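Local coordinates for protein nidogen (Mus musculus, PDB 1NPE) that is thought to link laminin to other basement-membrane components, the six-bladed YWTD propeller of its G3 region serving as a laminin-binding module, at residues A[125-130]-A[170-176]; A[134-138]-A[149-153]. All coordinates share one frame; numbering follows the deposited sequence.

Contact 1: A[125-130]-A[170-176]; sequences RGIVTD and NGLTFDA
Gly126 and Gly171 bring two nearly parallel strands together, CA to CA 4.2 Å, where the innermost strands of adjacent blades meet near the centre of a six-bladed beta-propeller. The strand axes are 10° apart and 5.2 Å at closest approach. Glycine suits position 126 because a CB there would lie only 2.9 Å from Gly171 CA. Farther along, apolar side chains fill the space: CG2 of Val128 packs 3.9 Å from CG of Leu172. In Leu172, CG stands between the backbone N and carbonyl carbon (chi1 82°), and this sends CD2 back against Gly126, 3.5 Å from its C. The beginning of the contact is polar. Arg125 and Asn170 run side by side, and NH1 of Arg125 donates to OD1 of Asn170 from above the amide plane, although OD1 lies close to the guanidinium plane. Glu82 forms a salt bridge with NE of Arg125, while a neighbouring protein chain offers a backbone acceptor to NH1. At the far end the Asp130 carboxylate, which also pairs with Arg133, crosses the Phe174 ring with planes 36° apart, bringing Asp130 OD2 to 3.1 Å from Phe174 CE2.

Contact 2: A[134-138]-A[149-153]; sequences GNLYW and ETSHM
Glu149 CB lies over one face of the Trp138 indole, 3.3 Å above its plane, in a CH-pi contact with the five-membered ring. At the indole edge, near its plane, Ser151 OG sits 3.6 Å from Trp138 CZ3. The indole takes this place through a chi1 of 67°, which turns it along the sheet toward the neighbouring strand. Its NE1 donates only a weak, bent bond to Glu149 OE2, whose stronger partner is Arg158. Cutting the indole back to an alanine would probably deprive Glu149 CB of the ring face beneath it and Ser151 OG of the edge it meets, and open a gap toward Phe117, whose ring meets the indole. The Tyr137 ring points to the other face of the sheet beside Thr150, with OG1 of Thr150 3.2 Å from Tyr137 CE2. That hydroxyl suits its place twice over: it donates to Leu136 O at 2.9 Å, and a water bridges it to Asn135 OD1. Ser151 N reaches the same Leu136 carbonyl from the opposite side of its plane, so two donors grip one oxygen. Leu136 N returns a bond of 2.7 Å to Ser151 O, and Trp138 and Glu149 form the next hydrogen-bonded pair. At the end, Met153 N donates to Gly134 O at 2.9 Å. Gly134, with a positive phi of 70°, joins Asn135 opposite Asp130 in a G1 beta bulge. Antiparallel pairing of this kind marks a beta hairpin, here the second and third strands of a propeller blade, with Tyr137 and Trp138 opening the YWTD signature.

In the fold
Following the chain from the N terminus, several strands of earlier blades precede strand 124-130, the inner strand of its own blade, which turns at once into strand 135-140. Contact 2 then closes a short loop, ten residues between its segments, by bringing 149-153 back onto 134-138. The outer strand 159-162 completes the blade before the chain crosses to the next one, where 170-176 closes the wider loop of contact 1 against 125-130. Contact 2 is therefore nested inside contact 1. Contact 2 ties strands within one blade, whereas contact 1 joins that blade to its neighbour. With centres 9 Å apart, they meet through strands 124-130 and 135-140, where Val128 N lies 2.9 Å from Tyr137 O.

Contact 1: A[125-130]-A[170-176]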
ATOM      1  N   ARG A 125       3.166  -1.932  -5.025  1.00 11.22           N
ATOM      2  CA  ARG A 125       1.791  -1.811  -4.578  1.00 11.34           C
ATOM      3  C   ARG A 125       0.849  -2.462  -5.574  1.00 11.40           C
ATOM      4  O   ARG A 125       0.423  -3.591  -5.362  1.00 11.85           O
ATOM      5  CB  ARG A 125       1.442  -0.332  -4.320  1.00  9.99           C
ATOM      6  CG  ARG A 125      -0.022  -0.055  -4.009  1.00 10.92           C
ATOM      7  CD  ARG A 125      -0.211   1.362  -3.495  1.00  9.99           C
ATOM      8  NE  ARG A 125       0.118   1.471  -2.080  1.00 10.09           N
ATOM      9  CZ  ARG A 125       0.323   2.614  -1.430  1.00 12.49           C
ATOM     10  NH1 ARG A 125       0.254   3.782  -2.064  1.00  9.99           N
ATOM     11  NH2 ARG A 125       0.512   2.587  -0.119  1.00 11.50           N
ATOM     12  N   GLY A 126       0.550  -1.770  -6.670  1.00 11.60           N
ATOM     13  CA  GLY A 126      -0.342  -2.329  -7.666  1.00 10.85           C
ATOM     14  C   GLY A 126       0.265  -3.523  -8.377  1.00 10.76           C
ATOM     15  O   GLY A 126       1.463  -3.552  -8.645  1.00 10.70           O
ATOM     16  N   ILE A 127      -0.556  -4.529  -8.650  1.00 10.92           N
ATOM     17  CA  ILE A 127      -0.099  -5.720  -9.359  1.00 11.56           C
ATOM     18  C   ILE A 127      -1.269  -6.420 -10.056  1.00 12.02           C
ATOM     19  O   ILE A 127      -2.351  -6.563  -9.490  1.00 11.90           O
ATOM     20  CB  ILE A 127       0.661  -6.706  -8.435  1.00 11.10           C
ATOM     21  CG1 ILE A 127       1.270  -7.837  -9.270  1.00 12.15           C
ATOM     22  CG2 ILE A 127      -0.268  -7.290  -7.387  1.00  9.99           C
ATOM     23  CD1 ILE A 127       2.143  -8.789  -8.471  1.00 14.39           C
ATOM     24  N   VAL A 128      -1.060  -6.787 -11.314  1.00 13.38           N
ATOM     25  CA  VAL A 128      -2.088  -7.460 -12.107  1.00 15.12           C
ATOM     26  C   VAL A 128      -1.479  -8.548 -12.982  1.00 16.21           C
ATOM     27  O   VAL A 128      -0.279  -8.533 -13.271  1.00 16.86           O
ATOM     28  CB  VAL A 128      -2.839  -6.477 -13.048  1.00 14.53           C
ATOM     29  CG1 VAL A 128      -3.691  -5.507 -12.246  1.00 14.35           C
ATOM     30  CG2 VAL A 128      -1.844  -5.714 -13.928  1.00 11.04           C
ATOM     31  N   THR A 129      -2.327  -9.472 -13.418  1.00 17.64           N
ATOM     32  CA  THR A 129      -1.906 -10.560 -14.285  1.00 19.51           C
ATOM     33  C   THR A 129      -2.686 -10.531 -15.590  1.00 21.15           C
ATOM     34  O   THR A 129      -3.715  -9.869 -15.704  1.00 22.49           O
ATOM     35  CB  THR A 129      -2.213 -11.941 -13.675  1.00 18.97           C
ATOM     36  OG1 THR A 129      -3.581 -11.976 -13.257  1.00 20.46           O
ATOM     37  CG2 THR A 129      -1.291 -12.272 -12.522  1.00 17.18           C
ATOM     38  N   ASP A 130      -2.172 -11.282 -16.556  1.00 22.20           N
ATOM     39  CA  ASP A 130      -2.784 -11.482 -17.868  1.00 22.56           C
ATOM     40  C   ASP A 130      -2.485 -12.969 -18.067  1.00 20.65           C
ATOM     41  O   ASP A 130      -1.593 -13.342 -18.821  1.00 20.41           O
ATOM     42  CB  ASP A 130      -2.090 -10.640 -18.948  1.00 23.26           C
ATOM     43  CG  ASP A 130      -2.721 -10.821 -20.331  1.00 25.08           C
ATOM     44  OD1 ASP A 130      -3.853 -11.346 -20.432  1.00 23.40           O
ATOM     45  OD2 ASP A 130      -2.081 -10.426 -21.323  1.00 24.86           O
ATOM     46  N   ASN A 170       0.190   4.302  -7.990  1.00 11.35           N
ATOM     47  CA  ASN A 170      -0.424   3.477  -6.960  1.00 11.38           C
ATOM     48  C   ASN A 170      -1.115   2.197  -7.407  1.00  9.99           C
ATOM     49  O   ASN A 170      -1.109   1.207  -6.690  1.00 11.35           O
ATOM     50  CB  ASN A 170      -1.365   4.325  -6.108  1.00 11.25           C
ATOM     51  CG  ASN A 170      -0.613   5.259  -5.173  1.00 13.24           C
ATOM     52  OD1 ASN A 170       0.469   4.923  -4.675  1.00 14.18           O
ATOM     53  ND2 ASN A 170      -1.184   6.428  -4.922  1.00 10.96           N
ATOM     54  N   GLY A 171      -1.734   2.226  -8.575  1.00 11.23           N
ATOM     55  CA  GLY A 171      -2.404   1.041  -9.062  1.00  9.99           C
ATOM     56  C   GLY A 171      -2.351   0.947 -10.570  1.00 10.45           C
ATOM     57  O   GLY A 171      -2.104   1.938 -11.258  1.00 11.46           O
ATOM     58  N   LEU A 172      -2.494  -0.266 -11.085  1.00 11.14           N
ATOM     59  CA  LEU A 172      -2.505  -0.453 -12.528  1.00 12.29           C
ATOM     60  C   LEU A 172      -3.505  -1.523 -12.921  1.00 11.40           C
ATOM     61  O   LEU A 172      -4.002  -2.278 -12.078  1.00 12.23           O
ATOM     62  CB  LEU A 172      -1.107  -0.750 -13.080  1.00 11.60           C
ATOM     63  CG  LEU A 172      -0.500  -2.146 -13.043  1.00 11.84           C
ATOM     64  CD1 LEU A 172       0.943  -2.016 -13.469  1.00 10.37           C
ATOM     65  CD2 LEU A 172      -0.592  -2.749 -11.650  1.00 13.24           C
ATOM     66  N   THR A 173      -3.820  -1.580 -14.201  1.00  9.99           N
ATOM     67  CA  THR A 173      -4.788  -2.555 -14.661  1.00 13.41           C
ATOM     68  C   THR A 173      -4.476  -2.922 -16.100  1.00 14.00           C
ATOM     69  O   THR A 173      -3.856  -2.143 -16.821  1.00 16.53           O
ATOM     70  CB  THR A 173      -6.240  -1.999 -14.507  1.00 11.94           C
ATOM     71  OG1 THR A 173      -7.185  -3.026 -14.827  1.00 15.57           O
ATOM     72  CG2 THR A 173      -6.469  -0.775 -15.395  1.00  9.99           C
ATOM     73  N   PHE A 174      -4.842  -4.130 -16.499  1.00 14.48           N
ATOM     74  CA  PHE A 174      -4.575  -4.572 -17.858  1.00 18.37           C
ATOM     75  C   PHE A 174      -5.830  -5.050 -18.561  1.00 20.53           C
ATOM     76  O   PHE A 174      -6.588  -5.847 -18.014  1.00 22.17           O
ATOM     77  CB  PHE A 174      -3.526  -5.689 -17.870  1.00 17.49           C
ATOM     78  CG  PHE A 174      -3.067  -6.075 -19.252  1.00 19.45           C
ATOM     79  CD1 PHE A 174      -2.064  -5.353 -19.892  1.00 19.30           C
ATOM     80  CD2 PHE A 174      -3.634  -7.162 -19.914  1.00 18.70           C
ATOM     81  CE1 PHE A 174      -1.632  -5.707 -21.174  1.00 20.46           C
ATOM     82  CE2 PHE A 174      -3.210  -7.521 -21.190  1.00 20.06           C
ATOM     83  CZ  PHE A 174      -2.207  -6.794 -21.823  1.00 18.67           C
ATOM     84  N   ASP A 175      -6.038  -4.554 -19.777  1.00 24.82           N
ATOM     85  CA  ASP A 175      -7.190  -4.935 -20.586  1.00 28.86           C
ATOM     86  C   ASP A 175      -6.687  -5.774 -21.757  1.00 31.33           C
ATOM     87  O   ASP A 175      -6.052  -5.257 -22.679  1.00 30.79           O
ATOM     88  CB  ASP A 175      -7.924  -3.694 -21.095  1.00 30.32           C
ATOM     89  CG  ASP A 175      -9.238  -4.035 -21.766  1.00 31.68           C
ATOM     90  OD1 ASP A 175      -9.271  -4.135 -23.010  1.00 31.92           O
ATOM     91  OD2 ASP A 175     -10.237  -4.216 -21.042  1.00 35.52           O
ATOM     92  N   ALA A 176      -6.981  -7.071 -21.698  1.00 35.32           N
ATOM     93  CA  ALA A 176      -6.556  -8.045 -22.706  1.00 37.80           C
ATOM     94  C   ALA A 176      -6.923  -7.750 -24.162  1.00 39.81           C
ATOM     95  O   ALA A 176      -6.097  -7.957 -25.061  1.00 40.71           O
ATOM     96  CB  ALA A 176      -7.036  -9.436 -22.317  1.00 37.56           C
TER

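Contact 2: A[134-138]-A[149-153]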
ATOM      1  N   GLY A 134       0.476 -15.020 -20.085  1.00 22.63           N
ATOM      2  CA  GLY A 134       1.533 -15.290 -19.121  1.00 20.41           C
ATOM      3  C   GLY A 134       2.359 -14.111 -18.631  1.00 19.27           C
ATOM      4  O   GLY A 134       3.543 -14.265 -18.314  1.00 17.30           O
ATOM      5  N   ASN A 135       1.739 -12.942 -18.528  1.00 18.61           N
ATOM      6  CA  ASN A 135       2.458 -11.756 -18.064  1.00 18.15           C
ATOM      7  C   ASN A 135       2.006 -11.167 -16.728  1.00 16.76           C
ATOM      8  O   ASN A 135       0.821 -11.170 -16.392  1.00 17.19           O
ATOM      9  CB  ASN A 135       2.449 -10.685 -19.144  1.00 17.82           C
ATOM     10  CG  ASN A 135       3.289 -11.071 -20.337  1.00 20.00           C
ATOM     11  OD1 ASN A 135       4.463 -11.435 -20.200  1.00 21.37           O
ATOM     12  ND2 ASN A 135       2.695 -10.997 -21.518  1.00 20.46           N
ATOM     13  N   LEU A 136       2.979 -10.632 -15.995  1.00 16.40           N
ATOM     14  CA  LEU A 136       2.774 -10.015 -14.690  1.00 14.66           C
ATOM     15  C   LEU A 136       3.215  -8.554 -14.778  1.00 14.94           C
ATOM     16  O   LEU A 136       4.240  -8.252 -15.390  1.00 16.08           O
ATOM     17  CB  LEU A 136       3.629 -10.749 -13.651  1.00 13.95           C
ATOM     18  CG  LEU A 136       3.487 -10.395 -12.171  1.00 15.65           C
ATOM     19  CD1 LEU A 136       2.059 -10.650 -11.692  1.00 15.12           C
ATOM     20  CD2 LEU A 136       4.460 -11.225 -11.365  1.00 15.96           C
ATOM     21  N   TYR A 137       2.445  -7.658 -14.159  1.00 14.23           N
ATOM     22  CA  TYR A 137       2.748  -6.223 -14.162  1.00 12.96           C
ATOM     23  C   TYR A 137       2.566  -5.625 -12.760  1.00 12.51           C
ATOM     24  O   TYR A 137       1.622  -5.969 -12.048  1.00 11.11           O
ATOM     25  CB  TYR A 137       1.808  -5.476 -15.123  1.00 13.01           C
ATOM     26  CG  TYR A 137       1.745  -6.030 -16.539  1.00 14.65           C
ATOM     27  CD1 TYR A 137       0.773  -6.963 -16.901  1.00 14.12           C
ATOM     28  CD2 TYR A 137       2.642  -5.599 -17.520  1.00 14.32           C
ATOM     29  CE1 TYR A 137       0.694  -7.452 -18.206  1.00 15.12           C
ATOM     30  CE2 TYR A 137       2.574  -6.079 -18.819  1.00 15.69           C
ATOM     31  CZ  TYR A 137       1.598  -7.007 -19.157  1.00 17.49           C
ATOM     32  OH  TYR A 137       1.540  -7.495 -20.445  1.00 18.61           O
ATOM     33  N   TRP A 138       3.433  -4.696 -12.375  1.00 13.37           N
ATOM     34  CA  TRP A 138       3.296  -4.072 -11.059  1.00 13.32           C
ATOM     35  C   TRP A 138       3.855  -2.666 -11.000  1.00 13.23           C
ATOM     36  O   TRP A 138       4.604  -2.249 -11.888  1.00 12.44           O
ATOM     37  CB  TRP A 138       3.954  -4.928  -9.973  1.00 13.41           C
ATOM     38  CG  TRP A 138       5.453  -5.025 -10.064  1.00 14.44           C
ATOM     39  CD1 TRP A 138       6.370  -4.212  -9.449  1.00 13.88           C
ATOM     40  CD2 TRP A 138       6.206  -6.033 -10.748  1.00 13.14           C
ATOM     41  NE1 TRP A 138       7.643  -4.659  -9.703  1.00 15.01           N
ATOM     42  CE2 TRP A 138       7.573  -5.776 -10.494  1.00 15.24           C
ATOM     43  CE3 TRP A 138       5.861  -7.134 -11.543  1.00 12.10           C
ATOM     44  CZ2 TRP A 138       8.598  -6.587 -11.009  1.00 16.07           C
ATOM     45  CZ3 TRP A 138       6.877  -7.936 -12.055  1.00 14.08           C
ATOM     46  CH2 TRP A 138       8.230  -7.657 -11.785  1.00 14.64           C
ATOM     47  N   GLU A 149       6.736  -2.117 -13.769  1.00 18.73           N
ATOM     48  CA  GLU A 149       7.538  -3.238 -14.249  1.00 19.18           C
ATOM     49  C   GLU A 149       6.688  -4.382 -14.753  1.00 19.01           C
ATOM     50  O   GLU A 149       5.502  -4.491 -14.435  1.00 18.34           O
ATOM     51  CB  GLU A 149       8.451  -3.786 -13.146  1.00 22.01           C
ATOM     52  CG  GLU A 149       9.522  -2.844 -12.626  1.00 25.77           C
ATOM     53  CD  GLU A 149      10.567  -3.568 -11.789  1.00 28.77           C
ATOM     54  OE1 GLU A 149      11.493  -4.174 -12.375  1.00 30.05           O
ATOM     55  OE2 GLU A 149      10.466  -3.533 -10.545  1.00 30.46           O
ATOM     56  N   THR A 150       7.319  -5.244 -15.538  1.00 18.67           N
ATOM     57  CA  THR A 150       6.652  -6.415 -16.060  1.00 19.20           C
ATOM     58  C   THR A 150       7.610  -7.592 -16.022  1.00 19.62           C
ATOM     59  O   THR A 150       8.826  -7.423 -15.931  1.00 21.89           O
ATOM     60  CB  THR A 150       6.145  -6.221 -17.515  1.00 18.79           C
ATOM     61  OG1 THR A 150       5.347  -7.347 -17.886  1.00 18.13           O
ATOM     62  CG2 THR A 150       7.294  -6.130 -18.494  1.00 18.26           C
ATOM     63  N   SER A 151       7.043  -8.787 -16.050  1.00 19.88           N
ATOM     64  CA  SER A 151       7.825 -10.013 -16.075  1.00 19.33           C
ATOM     65  C   SER A 151       6.873 -11.120 -16.471  1.00 18.00           C
ATOM     66  O   SER A 151       5.658 -10.906 -16.541  1.00 18.33           O
ATOM     67  CB  SER A 151       8.425 -10.322 -14.699  1.00 18.22           C
ATOM     68  OG  SER A 151       7.480 -10.953 -13.847  1.00 19.84           O
ATOM     69  N   HIS A 152       7.424 -12.284 -16.784  1.00 16.08           N
ATOM     70  CA  HIS A 152       6.591 -13.429 -17.110  1.00 17.76           C
ATOM     71  C   HIS A 152       6.022 -13.847 -15.746  1.00 15.09           C
ATOM     72  O   HIS A 152       6.616 -13.552 -14.709  1.00 14.39           O
ATOM     73  CB  HIS A 152       7.438 -14.589 -17.670  1.00 19.95           C
ATOM     74  CG  HIS A 152       7.895 -14.408 -19.087  1.00 24.38           C
ATOM     75  ND1 HIS A 152       8.820 -15.245 -19.678  1.00 27.61           N
ATOM     76  CD2 HIS A 152       7.523 -13.525 -20.045  1.00 27.61           C
ATOM     77  CE1 HIS A 152       8.991 -14.891 -20.939  1.00 28.23           C
ATOM     78  NE2 HIS A 152       8.215 -13.850 -21.187  1.00 27.57           N
ATOM     79  N   MET A 153       4.880 -14.519 -15.741  1.00 15.26           N
ATOM     80  CA  MET A 153       4.299 -14.979 -14.488  1.00 14.66           C
ATOM     81  C   MET A 153       5.172 -16.044 -13.834  1.00 15.60           C
ATOM     82  O   MET A 153       5.100 -16.247 -12.619  1.00 15.10           O
ATOM     83  CB  MET A 153       2.874 -15.492 -14.706  1.00 16.54           C
ATOM     84  CG  MET A 153       1.859 -14.360 -14.799  1.00 17.64           C
ATOM     85  SD  MET A 153       0.265 -14.844 -15.449  1.00 23.19           S
ATOM     86  CE  MET A 153      -0.345 -15.791 -14.124  1.00 21.49           C
TER
HETATM   87  O   HOH W   1       6.157  -9.491 -19.518  1.00 27.71           O